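Local coordinates for uncharacterized protein ABO_0056 (Alcanivorax borkumensis, PDB 3H35) that is of unknown function but belongs to the Abi-alpha (DUF4393) family and may be linked to abortive infection, a bacterial defence against phage, at residues Arg49-Leu54 with Arg60-Leu65; Tyr89-Ala94 with Gln101-Ile106; His112-Gly117 with Glu160-Ser165; Lys143-Leu148 with Pro153-Arg158. All blocks are in the same frame, centred on the assembly; numbering follows the deposited sequence.

In the fold
From the N terminus, contact 1 comes first: it closes the short turn between helices 42-52 and 56-65. Contact 2 follows, folding the loop before helix 106-115 back against the end of strand 87-91. Contact 3 spans the longest gap, bringing the end of helix 106-115 to strand 156-164, and contact 4, which packs helix 139-151 on the start of that strand, is nested inside its loop. Contacts 1, 2 and 3 touch one another through Leu61 on Ile106, the His50 and Gln116 pair and the Arg90-Glu160 salt bridge. Contact 4 reaches contact 2 through Tyr89, and lies about 28 Å from contact 1, centre to centre.

Contact 1 (Arg49-Leu54 with Arg60-Leu65); sequences RHLASL and RLLAAL
Leu62 swings its CG anti to the backbone N (chi1 -164°), while Leu51 and Leu54 both set CG anti to the carbonyl carbon (chi1 -64° and -66°), and these torsions bring three leucine branches together between consecutive helices. The arrangement is two consecutive helices joined by a short turn, helix 42-52 and helix 56-65, touching through a few leucine methyls. Contact across the turn is small and wholly apolar. One methyl of Leu62 does all the touching on its side: CD2 meets Leu51 CD2 at 3.4 Å, tight for two carbons, and Leu54 CD1 at 4.1 Å. Leu62 crosses each of the other two side chains at roughly a right angle. Leu62 also rests on Trp172 and Ile164, Leu51 on Met175 and Leu54 on His112, which places the turn among helix 166-175, strand 156-164 and helix 106-115.

Before the turn, Leu54 N is bonded to Leu51 O at 3.0 Å, and the hydroxyl of Ser53 gives its proton to Arg49 O from above the carbonyl plane. Arg49 and His50 in this last helical turn reach the second subunit: Arg49 NH1 forms a salt bridge with Glu58 of that subunit, and the His50 ring meets the ring of His112 of the second subunit. Within the chain, CG of Arg49 lies 4.2 Å above the centre of the His50 ring, and the guanidinium reaches round so that Arg49 NH2 donates to His50 NE2 at 3.3 Å, with NE2 in the guanidinium plane.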
loop_
_atom_site.group_PDB
_atom_site.type_symbol
_atom_site.label_atom_id
_atom_site.label_comp_id
_atom_site.label_asym_id
_atom_site.label_seq_id
_atom_site.Cartn_x
_atom_site.Cartn_y
_atom_site.Cartn_z
ATOM N N ARG A 49 -10.676 -4.265 -12.074
ATOM C CA ARG A 49 -10.300 -4.102 -10.694
ATOM C C ARG A 49 -9.313 -2.936 -10.488
ATOM O O ARG A 49 -9.385 -2.218 -9.502
ATOM C CB ARG A 49 -9.668 -5.429 -10.278
ATOM C CG ARG A 49 -9.280 -5.574 -8.920
ATOM C CD ARG A 49 -8.784 -7.015 -8.677
ATOM N NE ARG A 49 -7.392 -7.215 -9.056
ATOM C CZ ARG A 49 -6.783 -8.393 -8.989
ATOM N NH1 ARG A 49 -7.465 -9.474 -8.642
ATOM N NH2 ARG A 49 -5.500 -8.491 -9.298
ATOM N N HIS A 50 -8.384 -2.742 -11.408
ATOM C CA HIS A 50 -7.362 -1.735 -11.210
ATOM C C HIS A 50 -7.574 -0.459 -12.007
ATOM O O HIS A 50 -7.093 0.557 -11.580
ATOM C CB HIS A 50 -5.981 -2.299 -11.487
ATOM C CG HIS A 50 -5.606 -3.407 -10.558
ATOM N ND1 HIS A 50 -5.530 -3.228 -9.192
ATOM C CD2 HIS A 50 -5.318 -4.708 -10.784
ATOM C CE1 HIS A 50 -5.187 -4.370 -8.616
ATOM N NE2 HIS A 50 -5.033 -5.280 -9.562
ATOM N N LEU A 51 -8.276 -0.500 -13.144
ATOM C CA LEU A 51 -8.421 0.702 -13.994
ATOM C C LEU A 51 -9.869 1.200 -13.970
ATOM O O LEU A 51 -10.085 2.374 -13.772
ATOM C CB LEU A 51 -7.994 0.466 -15.465
ATOM C CG LEU A 51 -6.519 0.136 -15.701
ATOM C CD1 LEU A 51 -6.264 -0.011 -17.215
ATOM C CD2 LEU A 51 -5.587 1.176 -14.979
ATOM N N ALA A 52 -10.850 0.317 -14.135
ATOM C CA ALA A 52 -12.245 0.762 -14.195
ATOM C C ALA A 52 -12.644 1.284 -12.823
ATOM O O ALA A 52 -13.491 2.175 -12.735
ATOM C CB ALA A 52 -13.197 -0.373 -14.644
ATOM N N SER A 53 -11.995 0.776 -11.769
ATOM C CA SER A 53 -12.290 1.233 -10.405
ATOM C C SER A 53 -11.674 2.610 -10.066
ATOM O O SER A 53 -11.964 3.196 -9.040
ATOM C CB SER A 53 -11.769 0.193 -9.406
ATOM O OG SER A 53 -10.343 0.145 -9.439
ATOM N N LEU A 54 -10.772 3.119 -10.904
ATOM C CA LEU A 54 -10.233 4.446 -10.695
ATOM C C LEU A 54 -11.349 5.495 -10.783
ATOM O O LEU A 54 -12.282 5.332 -11.550
ATOM C CB LEU A 54 -9.177 4.745 -11.754
ATOM C CG LEU A 54 -7.872 3.916 -11.726
ATOM C CD1 LEU A 54 -7.007 4.361 -12.943
ATOM C CD2 LEU A 54 -7.060 4.078 -10.389
ATOM N N ARG A 60 -7.714 10.052 -15.555
ATOM C CA ARG A 60 -7.153 11.117 -16.370
ATOM C C ARG A 60 -5.654 11.325 -16.067
ATOM O O ARG A 60 -4.848 11.563 -16.984
ATOM C CB ARG A 60 -7.975 12.416 -16.200
ATOM C CG ARG A 60 -9.361 12.365 -16.856
ATOM C CD ARG A 60 -10.042 13.695 -16.862
ATOM N NE ARG A 60 -9.367 14.535 -17.830
ATOM C CZ ARG A 60 -9.695 14.664 -19.107
ATOM N NH1 ARG A 60 -10.759 14.044 -19.608
ATOM N NH2 ARG A 60 -8.956 15.446 -19.890
ATOM N N LEU A 61 -5.272 11.213 -14.778
ATOM C CA LEU A 61 -3.855 11.243 -14.392
ATOM C C LEU A 61 -3.068 10.084 -15.005
ATOM O O LEU A 61 -1.995 10.273 -15.544
ATOM C CB LEU A 61 -3.681 11.192 -12.862
ATOM C CG LEU A 61 -4.018 12.455 -12.087
ATOM C CD1 LEU A 61 -4.136 12.128 -10.559
ATOM C CD2 LEU A 61 -2.956 13.522 -12.416
ATOM N N LEU A 62 -3.604 8.869 -14.913
ATOM C CA LEU A 62 -2.924 7.720 -15.505
ATOM C C LEU A 62 -2.812 7.893 -17.025
ATOM O O LEU A 62 -1.776 7.604 -17.611
ATOM C CB LEU A 62 -3.603 6.402 -15.127
ATOM C CG LEU A 62 -2.765 5.127 -15.368
ATOM C CD1 LEU A 62 -1.385 5.176 -14.649
ATOM C CD2 LEU A 62 -3.521 3.844 -14.939
ATOM N N ALA A 63 -3.886 8.358 -17.667
ATOM C CA ALA A 63 -3.846 8.632 -19.096
ATOM C C ALA A 63 -2.698 9.587 -19.438
ATOM O O ALA A 63 -1.993 9.386 -20.403
ATOM C CB ALA A 63 -5.210 9.255 -19.588
ATOM N N ALA A 64 -2.553 10.639 -18.659
ATOM C CA ALA A 64 -1.542 11.660 -18.938
ATOM C C ALA A 64 -0.143 11.017 -18.795
ATOM O O ALA A 64 0.798 11.393 -19.484
ATOM C CB ALA A 64 -1.720 12.876 -17.991
ATOM N N LEU A 65 -0.020 10.017 -17.920
ATOM C CA LEU A 65 1.250 9.324 -17.763
ATOM C C LEU A 65 1.517 8.214 -18.783
ATOM O O LEU A 65 2.661 7.743 -18.915
ATOM C CB LEU A 65 1.339 8.735 -16.357
ATOM C CG LEU A 65 1.421 9.779 -15.255
ATOM C CD1 LEU A 65 1.024 9.086 -13.928
ATOM C CD2 LEU A 65 2.818 10.467 -15.214
#

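Contact 2 (Tyr89-Ala94 with Gln101-Ile106); sequences YRYSNA and QCNDFI. With EDO (1,2-ethanediol), chain D.
Ile106 drives its CG2 methyl against the ring of Tyr91, and this is where the contact is tight: CG2 lies 3.4 Å from Tyr91 CE1 and 3.6 Å from CD1, the two side chains crossing at about a right angle. Its other branch goes a different way. With CG1 anti to the backbone N (chi1 -174°), Ile106 lays CG1 3.5 Å from Ser92 O. On the looser, polar side, waters bridge the two segments. The Tyr91 ring and the Asn103 amide are turned nearly perpendicular, too far apart to bond directly; one water bonds to Tyr91 OH, accepts from Asn103 ND2 and donates to Ser92 O. A second water donates both to Ser92 O and to Asn103 OD1, so two waters hold both ends of the amide.

The contact joins strand 87-91, outermost in the antiparallel sheet of this chain, to the loop that leads into helix 106-115, with Phe105 at the N-cap position and Ile106 just inside. Past Tyr91 the chain makes an ST turn: Ser92 OG accepts from Ala94 N at 3.0 Å, and the same hydroxyl is bonded to Ala72 O on the neighbouring strand. The end of the Arg90 side chain leads away from the contact, its guanidinium paired with Glu160, with Glu86 of the second subunit and, by cation-pi, with Phe114. At its edge a 1,2-ethanediol, probably from the crystallisation liquor, accepts from Arg90 NH1 through O2 at 2.7 Å and is also bonded to Asn111.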
loop_
_atom_site.group_PDB
_atom_site.type_symbol
_atom_site.label_atom_id
_atom_site.label_comp_id
_atom_site.label_asym_id
_atom_site.label_seq_id
_atom_site.Cartn_x
_atom_site.Cartn_y
_atom_site.Cartn_z
ATOM N N TYR A 89 3.441 11.727 2.066
ATOM C CA TYR A 89 2.530 12.583 1.370
ATOM C C TYR A 89 3.169 12.908 0.050
ATOM O O TYR A 89 4.375 13.059 -0.025
ATOM C CB TYR A 89 2.314 13.893 2.151
ATOM C CG TYR A 89 1.231 14.828 1.611
ATOM C CD1 TYR A 89 -0.074 14.701 2.038
ATOM C CD2 TYR A 89 1.529 15.899 0.738
ATOM C CE1 TYR A 89 -1.049 15.549 1.606
ATOM C CE2 TYR A 89 0.514 16.757 0.284
ATOM C CZ TYR A 89 -0.752 16.560 0.749
ATOM O OH TYR A 89 -1.802 17.365 0.364
ATOM N N ARG A 90 2.363 12.993 -0.988
ATOM C CA ARG A 90 2.871 13.311 -2.300
ATOM C C ARG A 90 1.976 14.322 -2.980
ATOM O O ARG A 90 0.774 14.298 -2.781
ATOM C CB ARG A 90 3.050 12.071 -3.142
ATOM C CG ARG A 90 4.301 11.337 -2.769
ATOM C CD ARG A 90 4.594 10.117 -3.627
ATOM N NE ARG A 90 6.043 9.881 -3.660
ATOM C CZ ARG A 90 6.632 8.697 -3.618
ATOM N NH1 ARG A 90 5.916 7.582 -3.495
ATOM N NH2 ARG A 90 7.955 8.635 -3.665
ATOM N N TYR A 91 2.601 15.224 -3.740
ATOM C CA TYR A 91 1.915 16.329 -4.379
ATOM C C TYR A 91 2.470 16.530 -5.776
ATOM O O TYR A 91 3.634 16.306 -6.027
ATOM C CB TYR A 91 2.042 17.619 -3.534
ATOM C CG TYR A 91 1.195 18.759 -4.042
ATOM C CD1 TYR A 91 -0.129 18.920 -3.613
ATOM C CD2 TYR A 91 1.693 19.644 -4.989
ATOM C CE1 TYR A 91 -0.923 19.958 -4.105
ATOM C CE2 TYR A 91 0.907 20.680 -5.493
ATOM C CZ TYR A 91 -0.398 20.829 -5.049
ATOM O OH TYR A 91 -1.175 21.862 -5.567
ATOM N N SER A 92 1.629 16.953 -6.697
ATOM C CA SER A 92 2.098 17.219 -8.046
ATOM C C SER A 92 1.169 18.218 -8.650
ATOM O O SER A 92 0.046 18.370 -8.161
ATOM C CB SER A 92 2.095 15.943 -8.885
ATOM O OG SER A 92 2.499 16.201 -10.222
ATOM N N ASN A 93 1.631 18.905 -9.698
ATOM C CA ASN A 93 0.755 19.743 -10.521
ATOM C C ASN A 93 0.323 19.054 -11.814
ATOM O O ASN A 93 -0.292 19.685 -12.659
ATOM C CB ASN A 93 1.384 21.140 -10.791
ATOM C CG ASN A 93 2.684 21.067 -11.549
ATOM O OD1 ASN A 93 3.350 20.028 -11.573
ATOM N ND2 ASN A 93 3.074 22.186 -12.171
ATOM N N ALA A 94 0.604 17.757 -11.940
ATOM C CA ALA A 94 0.237 16.977 -13.129
ATOM C C ALA A 94 -1.283 17.030 -13.367
ATOM O O ALA A 94 -1.730 16.896 -14.481
ATOM C CB ALA A 94 0.693 15.522 -12.986
ATOM N N GLN A 101 -10.853 17.238 -12.527
ATOM C CA GLN A 101 -11.895 18.113 -11.988
ATOM C C GLN A 101 -11.492 18.756 -10.667
ATOM O O GLN A 101 -11.575 19.986 -10.523
ATOM C CB GLN A 101 -13.203 17.305 -11.814
ATOM C CG GLN A 101 -14.347 18.100 -11.162
ATOM C CD GLN A 101 -15.678 17.391 -11.269
ATOM O OE1 GLN A 101 -15.761 16.161 -11.321
ATOM N NE2 GLN A 101 -16.726 18.168 -11.307
ATOM N N CYS A 102 -11.038 17.942 -9.702
ATOM C CA CYS A 102 -10.785 18.452 -8.369
ATOM C C CYS A 102 -9.321 18.328 -8.014
ATOM O O CYS A 102 -8.881 17.282 -7.486
ATOM C CB CYS A 102 -11.617 17.701 -7.329
ATOM S SG CYS A 102 -13.376 17.972 -7.627
ATOM N N ASN A 103 -8.594 19.400 -8.266
ATOM C CA ASN A 103 -7.187 19.403 -8.031
ATOM C C ASN A 103 -6.881 19.381 -6.538
ATOM O O ASN A 103 -5.759 19.067 -6.139
ATOM C CB ASN A 103 -6.540 20.623 -8.661
ATOM C CG ASN A 103 -5.076 20.404 -8.935
ATOM O OD1 ASN A 103 -4.710 19.597 -9.807
ATOM N ND2 ASN A 103 -4.220 21.099 -8.180
ATOM N N ASP A 104 -7.877 19.736 -5.731
ATOM C CA ASP A 104 -7.749 19.674 -4.274
ATOM C C ASP A 104 -7.465 18.247 -3.755
ATOM O O ASP A 104 -6.938 18.102 -2.674
ATOM C CB ASP A 104 -9.035 20.176 -3.603
ATOM C CG ASP A 104 -9.189 21.680 -3.673
ATOM O OD1 ASP A 104 -8.322 22.385 -4.261
ATOM O OD2 ASP A 104 -10.210 22.151 -3.121
ATOM N N PHE A 105 -7.830 17.220 -4.530
ATOM C CA PHE A 105 -7.624 15.835 -4.133
ATOM C C PHE A 105 -6.353 15.190 -4.720
ATOM O O PHE A 105 -6.234 13.959 -4.726
ATOM C CB PHE A 105 -8.834 15.010 -4.575
ATOM C CG PHE A 105 -10.164 15.564 -4.122
ATOM C CD1 PHE A 105 -10.296 16.265 -2.920
ATOM C CD2 PHE A 105 -11.309 15.363 -4.901
ATOM C CE1 PHE A 105 -11.529 16.790 -2.516
ATOM C CE2 PHE A 105 -12.543 15.904 -4.524
ATOM C CZ PHE A 105 -12.650 16.598 -3.306
ATOM N N ILE A 106 -5.446 15.992 -5.280
ATOM C CA ILE A 106 -4.308 15.409 -5.959
ATOM C C ILE A 106 -3.486 14.461 -5.020
ATOM O O ILE A 106 -3.129 13.331 -5.402
ATOM C CB ILE A 106 -3.439 16.504 -6.615
ATOM C CG1 ILE A 106 -2.319 15.896 -7.462
ATOM C CG2 ILE A 106 -2.845 17.495 -5.530
ATOM C CD1 ILE A 106 -2.736 14.939 -8.611
HETATM C C1 EDO D . 1.748 8.918 -1.470
HETATM O O1 EDO D . 1.105 9.139 -0.203
HETATM C C2 EDO D . 2.307 7.517 -1.599
HETATM O O2 EDO D . 3.486 7.588 -2.384
HETATM O O HOH W 1 -3.962 17.459 -2.273
HETATM O O HOH W 2 -1.497 21.265 -8.208
HETATM O O HOH W 3 -2.366 18.670 -9.792
#

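Contact 3 (His112-Gly117 with Glu160-Ser165); sequences HLFAQG and ETLRIS
Gly117 and Ser165 bring the two backbones nearest, CA to CA 6.9 Å, where helix 106-115 has just ended and strand 156-164 gives way to helix 166-175. The helix closes in a Schellman motif, with Gly117 at positive phi (75°) and its N bonded to Phe114 O at 2.9 Å. That turn presents the glycine carbonyl to Ser165, whose OG donates to Gly117 O at 2.6 Å, tilted 21° from the carbonyl plane. Ser165 sits at an N-cap position, and its hydroxyl has a second bond to Gly168 N in the first turn of helix 166-175. A chi1 of 74° sets OG between the serine's own backbone N and carbonyl carbon, where it meets both Gly117 O and Gly168 N. One OG thus joins the end of one helix to the start of another.

Farther up the strand the link is apolar. Phe114 lies against Leu162 and against Val119 of the adjacent strand, which seats helix 106-115 on the antiparallel sheet. Val119 touches Leu162 as well, and Leu65 covers Leu162 separately from helix 56-65. Leu162 makes its contact with the ring through a single methyl: its CD1 comes obliquely to the Phe114 ring, 3.6 Å from CE2 and 3.7 Å from CZ.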
loop_
_atom_site.group_PDB
_atom_site.type_symbol
_atom_site.label_atom_id
_atom_site.label_comp_id
_atom_site.label_asym_id
_atom_site.label_seq_id
_atom_site.Cartn_x
_atom_site.Cartn_y
_atom_site.Cartn_z
ATOM N N HIS A 112 -3.463 6.763 -3.854
ATOM C CA HIS A 112 -4.093 5.611 -4.481
ATOM C C HIS A 112 -3.292 5.046 -5.675
ATOM O O HIS A 112 -3.105 3.843 -5.753
ATOM C CB HIS A 112 -5.511 5.988 -4.953
ATOM C CG HIS A 112 -6.319 4.822 -5.472
ATOM N ND1 HIS A 112 -6.914 3.897 -4.645
ATOM C CD2 HIS A 112 -6.608 4.434 -6.737
ATOM C CE1 HIS A 112 -7.549 3.001 -5.372
ATOM N NE2 HIS A 112 -7.370 3.296 -6.652
ATOM N N LEU A 113 -2.851 5.896 -6.604
ATOM C CA LEU A 113 -2.072 5.430 -7.764
ATOM C C LEU A 113 -0.798 4.713 -7.319
ATOM O O LEU A 113 -0.454 3.669 -7.858
ATOM C CB LEU A 113 -1.706 6.592 -8.710
ATOM C CG LEU A 113 -2.894 7.228 -9.441
ATOM C CD1 LEU A 113 -2.450 8.477 -10.201
ATOM C CD2 LEU A 113 -3.563 6.188 -10.380
ATOM N N PHE A 114 -0.122 5.262 -6.328
ATOM C CA PHE A 114 1.068 4.596 -5.722
ATOM C C PHE A 114 0.678 3.323 -5.007
ATOM O O PHE A 114 1.346 2.322 -5.208
ATOM C CB PHE A 114 1.898 5.509 -4.770
ATOM C CG PHE A 114 2.844 6.426 -5.518
ATOM C CD1 PHE A 114 4.108 5.999 -5.886
ATOM C CD2 PHE A 114 2.436 7.687 -5.910
ATOM C CE1 PHE A 114 4.987 6.856 -6.594
ATOM C CE2 PHE A 114 3.282 8.517 -6.644
ATOM C CZ PHE A 114 4.573 8.091 -6.973
ATOM N N ALA A 115 -0.397 3.343 -4.210
ATOM C CA ALA A 115 -0.733 2.153 -3.398
ATOM C C ALA A 115 -1.056 1.008 -4.345
ATOM O O ALA A 115 -0.786 -0.162 -4.034
ATOM C CB ALA A 115 -1.898 2.398 -2.422
ATOM N N GLN A 116 -1.633 1.362 -5.497
ATOM C CA GLN A 116 -2.029 0.376 -6.506
ATOM C C GLN A 116 -0.864 -0.065 -7.445
ATOM O O GLN A 116 -1.053 -0.913 -8.303
ATOM C CB GLN A 116 -3.191 0.928 -7.327
ATOM C CG GLN A 116 -4.511 0.908 -6.624
ATOM C CD GLN A 116 -5.055 -0.470 -6.566
ATOM O OE1 GLN A 116 -5.521 -0.998 -7.574
ATOM N NE2 GLN A 116 -4.987 -1.089 -5.391
ATOM N N GLY A 117 0.314 0.525 -7.286
ATOM C CA GLY A 117 1.492 0.126 -8.043
ATOM C C GLY A 117 1.453 0.614 -9.485
ATOM O O GLY A 117 2.154 0.086 -10.328
ATOM N N GLU A 160 11.036 14.945 -6.779
ATOM C CA GLU A 160 11.097 13.706 -7.518
ATOM C C GLU A 160 10.317 13.856 -8.845
ATOM O O GLU A 160 9.801 14.933 -9.177
ATOM C CB GLU A 160 10.553 12.579 -6.632
ATOM C CG GLU A 160 11.384 12.375 -5.340
ATOM C CD GLU A 160 10.892 11.239 -4.461
ATOM O OE1 GLU A 160 9.681 10.919 -4.471
ATOM O OE2 GLU A 160 11.731 10.663 -3.747
ATOM N N THR A 161 10.273 12.773 -9.605
ATOM C CA THR A 161 9.607 12.746 -10.878
ATOM C C THR A 161 8.573 11.613 -10.938
ATOM O O THR A 161 8.883 10.465 -10.615
ATOM C CB THR A 161 10.644 12.574 -11.980
ATOM O OG1 THR A 161 11.651 13.600 -11.837
ATOM C CG2 THR A 161 9.967 12.660 -13.354
ATOM N N LEU A 162 7.348 11.945 -11.331
ATOM C CA LEU A 162 6.249 10.980 -11.381
ATOM C C LEU A 162 6.221 10.382 -12.750
ATOM O O LEU A 162 6.240 11.115 -13.722
ATOM C CB LEU A 162 4.915 11.684 -11.125
ATOM C CG LEU A 162 3.612 10.884 -11.182
ATOM C CD1 LEU A 162 3.582 9.853 -10.016
ATOM C CD2 LEU A 162 2.414 11.874 -11.127
ATOM N N ARG A 163 6.144 9.054 -12.825
ATOM C CA ARG A 163 5.976 8.329 -14.087
ATOM C C ARG A 163 5.073 7.127 -13.917
ATOM O O ARG A 163 4.937 6.636 -12.826
ATOM C CB ARG A 163 7.287 7.745 -14.563
ATOM C CG ARG A 163 8.376 8.714 -14.702
ATOM C CD ARG A 163 9.662 7.932 -14.852
ATOM N NE ARG A 163 10.717 8.890 -14.668
ATOM C CZ ARG A 163 11.125 9.732 -15.599
ATOM N NH1 ARG A 163 10.601 9.703 -16.811
ATOM N NH2 ARG A 163 12.063 10.593 -15.299
ATOM N N ILE A 164 4.560 6.610 -15.033
ATOM C CA ILE A 164 3.849 5.343 -15.057
ATOM C C ILE A 164 4.813 4.207 -14.716
ATOM O O ILE A 164 5.976 4.252 -15.091
ATOM C CB ILE A 164 3.165 5.093 -16.441
ATOM C CG1 ILE A 164 2.085 4.015 -16.309
ATOM C CG2 ILE A 164 4.185 4.654 -17.535
ATOM C CD1 ILE A 164 1.077 4.076 -17.437
ATOM N N SER A 165 4.332 3.228 -13.970
ATOM C CA SER A 165 5.112 2.029 -13.624
ATOM C C SER A 165 4.943 0.966 -14.718
ATOM O O SER A 165 4.013 1.040 -15.513
ATOM C CB SER A 165 4.608 1.445 -12.312
ATOM O OG SER A 165 3.360 0.778 -12.469
#

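Contact 4 (Lys143-Leu148 with Pro153-Arg158); sequences KAQAEL and PKLSIR
CD2 of Leu155 rests on the side of helix 139-151, where it meets Leu148 CB at 3.5 Å, rather tight for two carbons, and Gln145 O at 3.6 Å. The same methyl lies 4.1 Å from Gln145 CG, so it occupies the place between two residues a turn apart on the helix. Beside it, Ile157 is met by the amide end of Gln145: NE2 lies 3.6 Å from Ile157 CD1 and 3.7 Å from CG1, the side chains crossing at about a right angle. Gln145 reaches that far because its chain is extended beyond CG (chi2 -165°), running out from the helix toward the strand. The oxygen of the same amide, OE1, is bonded to Arg142 NH1 one turn earlier, which ties down the far end of the side chain.

This is a helix-to-strand reversal in the alpha/beta fold: after helix 139-151 the chain turns back through a brief connection and enters strand 156-164, a central strand of the four-stranded antiparallel sheet, with Leu155, just before the strand, and Ile157 within it laid against the helix. In the next shell Leu76 of strand 71-77 touches both Leu148 and Ile157, while Leu88 supports Leu155 and Tyr89 packs on Leu148. Phe141, also of helix 139-151, lies against Ile157. On the assembly side, Pro166 of the third subunit packs on Ala144, Glu147 and Leu148.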
loop_
_atom_site.group_PDB
_atom_site.type_symbol
_atom_site.label_atom_id
_atom_site.label_comp_id
_atom_site.label_asym_id
_atom_site.label_seq_id
_atom_site.Cartn_x
_atom_site.Cartn_y
_atom_site.Cartn_z
ATOM N N LYS A 143 0.011 23.737 3.630
ATOM C CA LYS A 143 -0.827 23.369 4.762
ATOM C C LYS A 143 -0.569 21.914 5.219
ATOM O O LYS A 143 -0.425 21.651 6.406
ATOM C CB LYS A 143 -2.282 23.518 4.359
ATOM C CG LYS A 143 -3.262 23.453 5.500
ATOM C CD LYS A 143 -4.705 23.384 4.964
ATOM C CE LYS A 143 -5.745 23.456 6.086
ATOM N NZ LYS A 143 -5.637 24.779 6.764
ATOM N N ALA A 144 -0.516 20.992 4.268
ATOM C CA ALA A 144 -0.281 19.563 4.577
ATOM C C ALA A 144 1.105 19.404 5.224
ATOM O O ALA A 144 1.260 18.729 6.236
ATOM C CB ALA A 144 -0.366 18.695 3.306
ATOM N N GLN A 145 2.083 20.071 4.639
ATOM C CA GLN A 145 3.438 20.025 5.160
ATOM C C GLN A 145 3.487 20.542 6.612
ATOM O O GLN A 145 4.079 19.907 7.431
ATOM C CB GLN A 145 4.396 20.844 4.298
ATOM C CG GLN A 145 5.877 20.778 4.747
ATOM C CD GLN A 145 6.714 21.871 4.113
ATOM O OE1 GLN A 145 6.180 22.874 3.603
ATOM N NE2 GLN A 145 8.039 21.693 4.140
ATOM N N ALA A 146 2.840 21.676 6.887
ATOM C CA ALA A 146 2.825 22.233 8.200
ATOM C C ALA A 146 2.126 21.277 9.177
ATOM O O ALA A 146 2.632 21.058 10.261
ATOM C CB ALA A 146 2.210 23.664 8.204
ATOM N N GLU A 147 1.020 20.643 8.790
ATOM C CA GLU A 147 0.373 19.692 9.692
ATOM C C GLU A 147 1.306 18.546 10.067
ATOM O O GLU A 147 1.408 18.152 11.239
ATOM C CB GLU A 147 -0.869 19.099 9.065
ATOM C CG GLU A 147 -2.018 20.073 8.810
ATOM C CD GLU A 147 -3.222 19.363 8.150
ATOM O OE1 GLU A 147 -3.463 18.161 8.436
ATOM O OE2 GLU A 147 -3.930 20.014 7.357
ATOM N N LEU A 148 1.994 18.020 9.062
ATOM C CA LEU A 148 2.904 16.892 9.273
ATOM C C LEU A 148 4.124 17.286 10.096
ATOM O O LEU A 148 4.626 16.464 10.899
ATOM C CB LEU A 148 3.339 16.295 7.933
ATOM C CG LEU A 148 2.257 15.485 7.243
ATOM C CD1 LEU A 148 2.620 15.212 5.790
ATOM C CD2 LEU A 148 2.002 14.183 8.004
ATOM N N PRO A 153 9.217 16.347 13.127
ATOM C CA PRO A 153 9.916 17.612 13.045
ATOM C C PRO A 153 11.007 17.645 11.992
ATOM O O PRO A 153 11.317 18.707 11.504
ATOM C CB PRO A 153 10.485 17.777 14.463
ATOM C CG PRO A 153 10.648 16.426 14.954
ATOM C CD PRO A 153 9.543 15.623 14.368
ATOM N N LYS A 154 11.557 16.491 11.635
ATOM C CA LYS A 154 12.604 16.400 10.616
ATOM C C LYS A 154 12.068 16.224 9.165
ATOM O O LYS A 154 12.855 16.149 8.203
ATOM C CB LYS A 154 13.573 15.270 10.998
ATOM C CG LYS A 154 14.384 15.685 12.229
ATOM C CD LYS A 154 14.947 14.560 13.049
ATOM C CE LYS A 154 15.452 15.121 14.398
ATOM N NZ LYS A 154 15.559 14.008 15.430
ATOM N N LEU A 155 10.742 16.204 9.025
ATOM C CA LEU A 155 10.060 16.057 7.724
ATOM C C LEU A 155 10.797 16.831 6.645
ATOM O O LEU A 155 11.130 18.000 6.827
ATOM C CB LEU A 155 8.645 16.645 7.807
ATOM C CG LEU A 155 7.651 16.330 6.712
ATOM C CD1 LEU A 155 7.181 14.869 6.834
ATOM C CD2 LEU A 155 6.447 17.287 6.775
ATOM N N SER A 156 11.014 16.202 5.507
ATOM C CA SER A 156 11.650 16.910 4.403
ATOM C C SER A 156 10.908 16.748 3.093
ATOM O O SER A 156 10.294 15.680 2.812
ATOM C CB SER A 156 13.114 16.453 4.227
ATOM O OG SER A 156 13.173 15.057 4.050
ATOM N N ILE A 157 11.018 17.789 2.280
ATOM C CA ILE A 157 10.549 17.751 0.901
ATOM C C ILE A 157 11.649 17.184 0.068
ATOM O O ILE A 157 12.792 17.614 0.164
ATOM C CB ILE A 157 10.298 19.129 0.310
ATOM C CG1 ILE A 157 9.267 19.890 1.152
ATOM C CG2 ILE A 157 9.813 18.981 -1.161
ATOM C CD1 ILE A 157 8.921 21.284 0.659
ATOM N N ARG A 158 11.297 16.240 -0.785
ATOM C CA ARG A 158 12.198 15.797 -1.807
ATOM C C ARG A 158 11.549 15.945 -3.154
ATOM O O ARG A 158 10.429 15.473 -3.359
ATOM C CB ARG A 158 12.607 14.347 -1.596
ATOM C CG ARG A 158 13.697 13.924 -2.540
ATOM C CD ARG A 158 14.268 12.549 -2.145
ATOM N NE ARG A 158 15.458 12.191 -2.930
ATOM C CZ ARG A 158 15.465 11.371 -3.987
ATOM N NH1 ARG A 158 16.607 11.109 -4.620
ATOM N NH2 ARG A 158 14.352 10.798 -4.417
#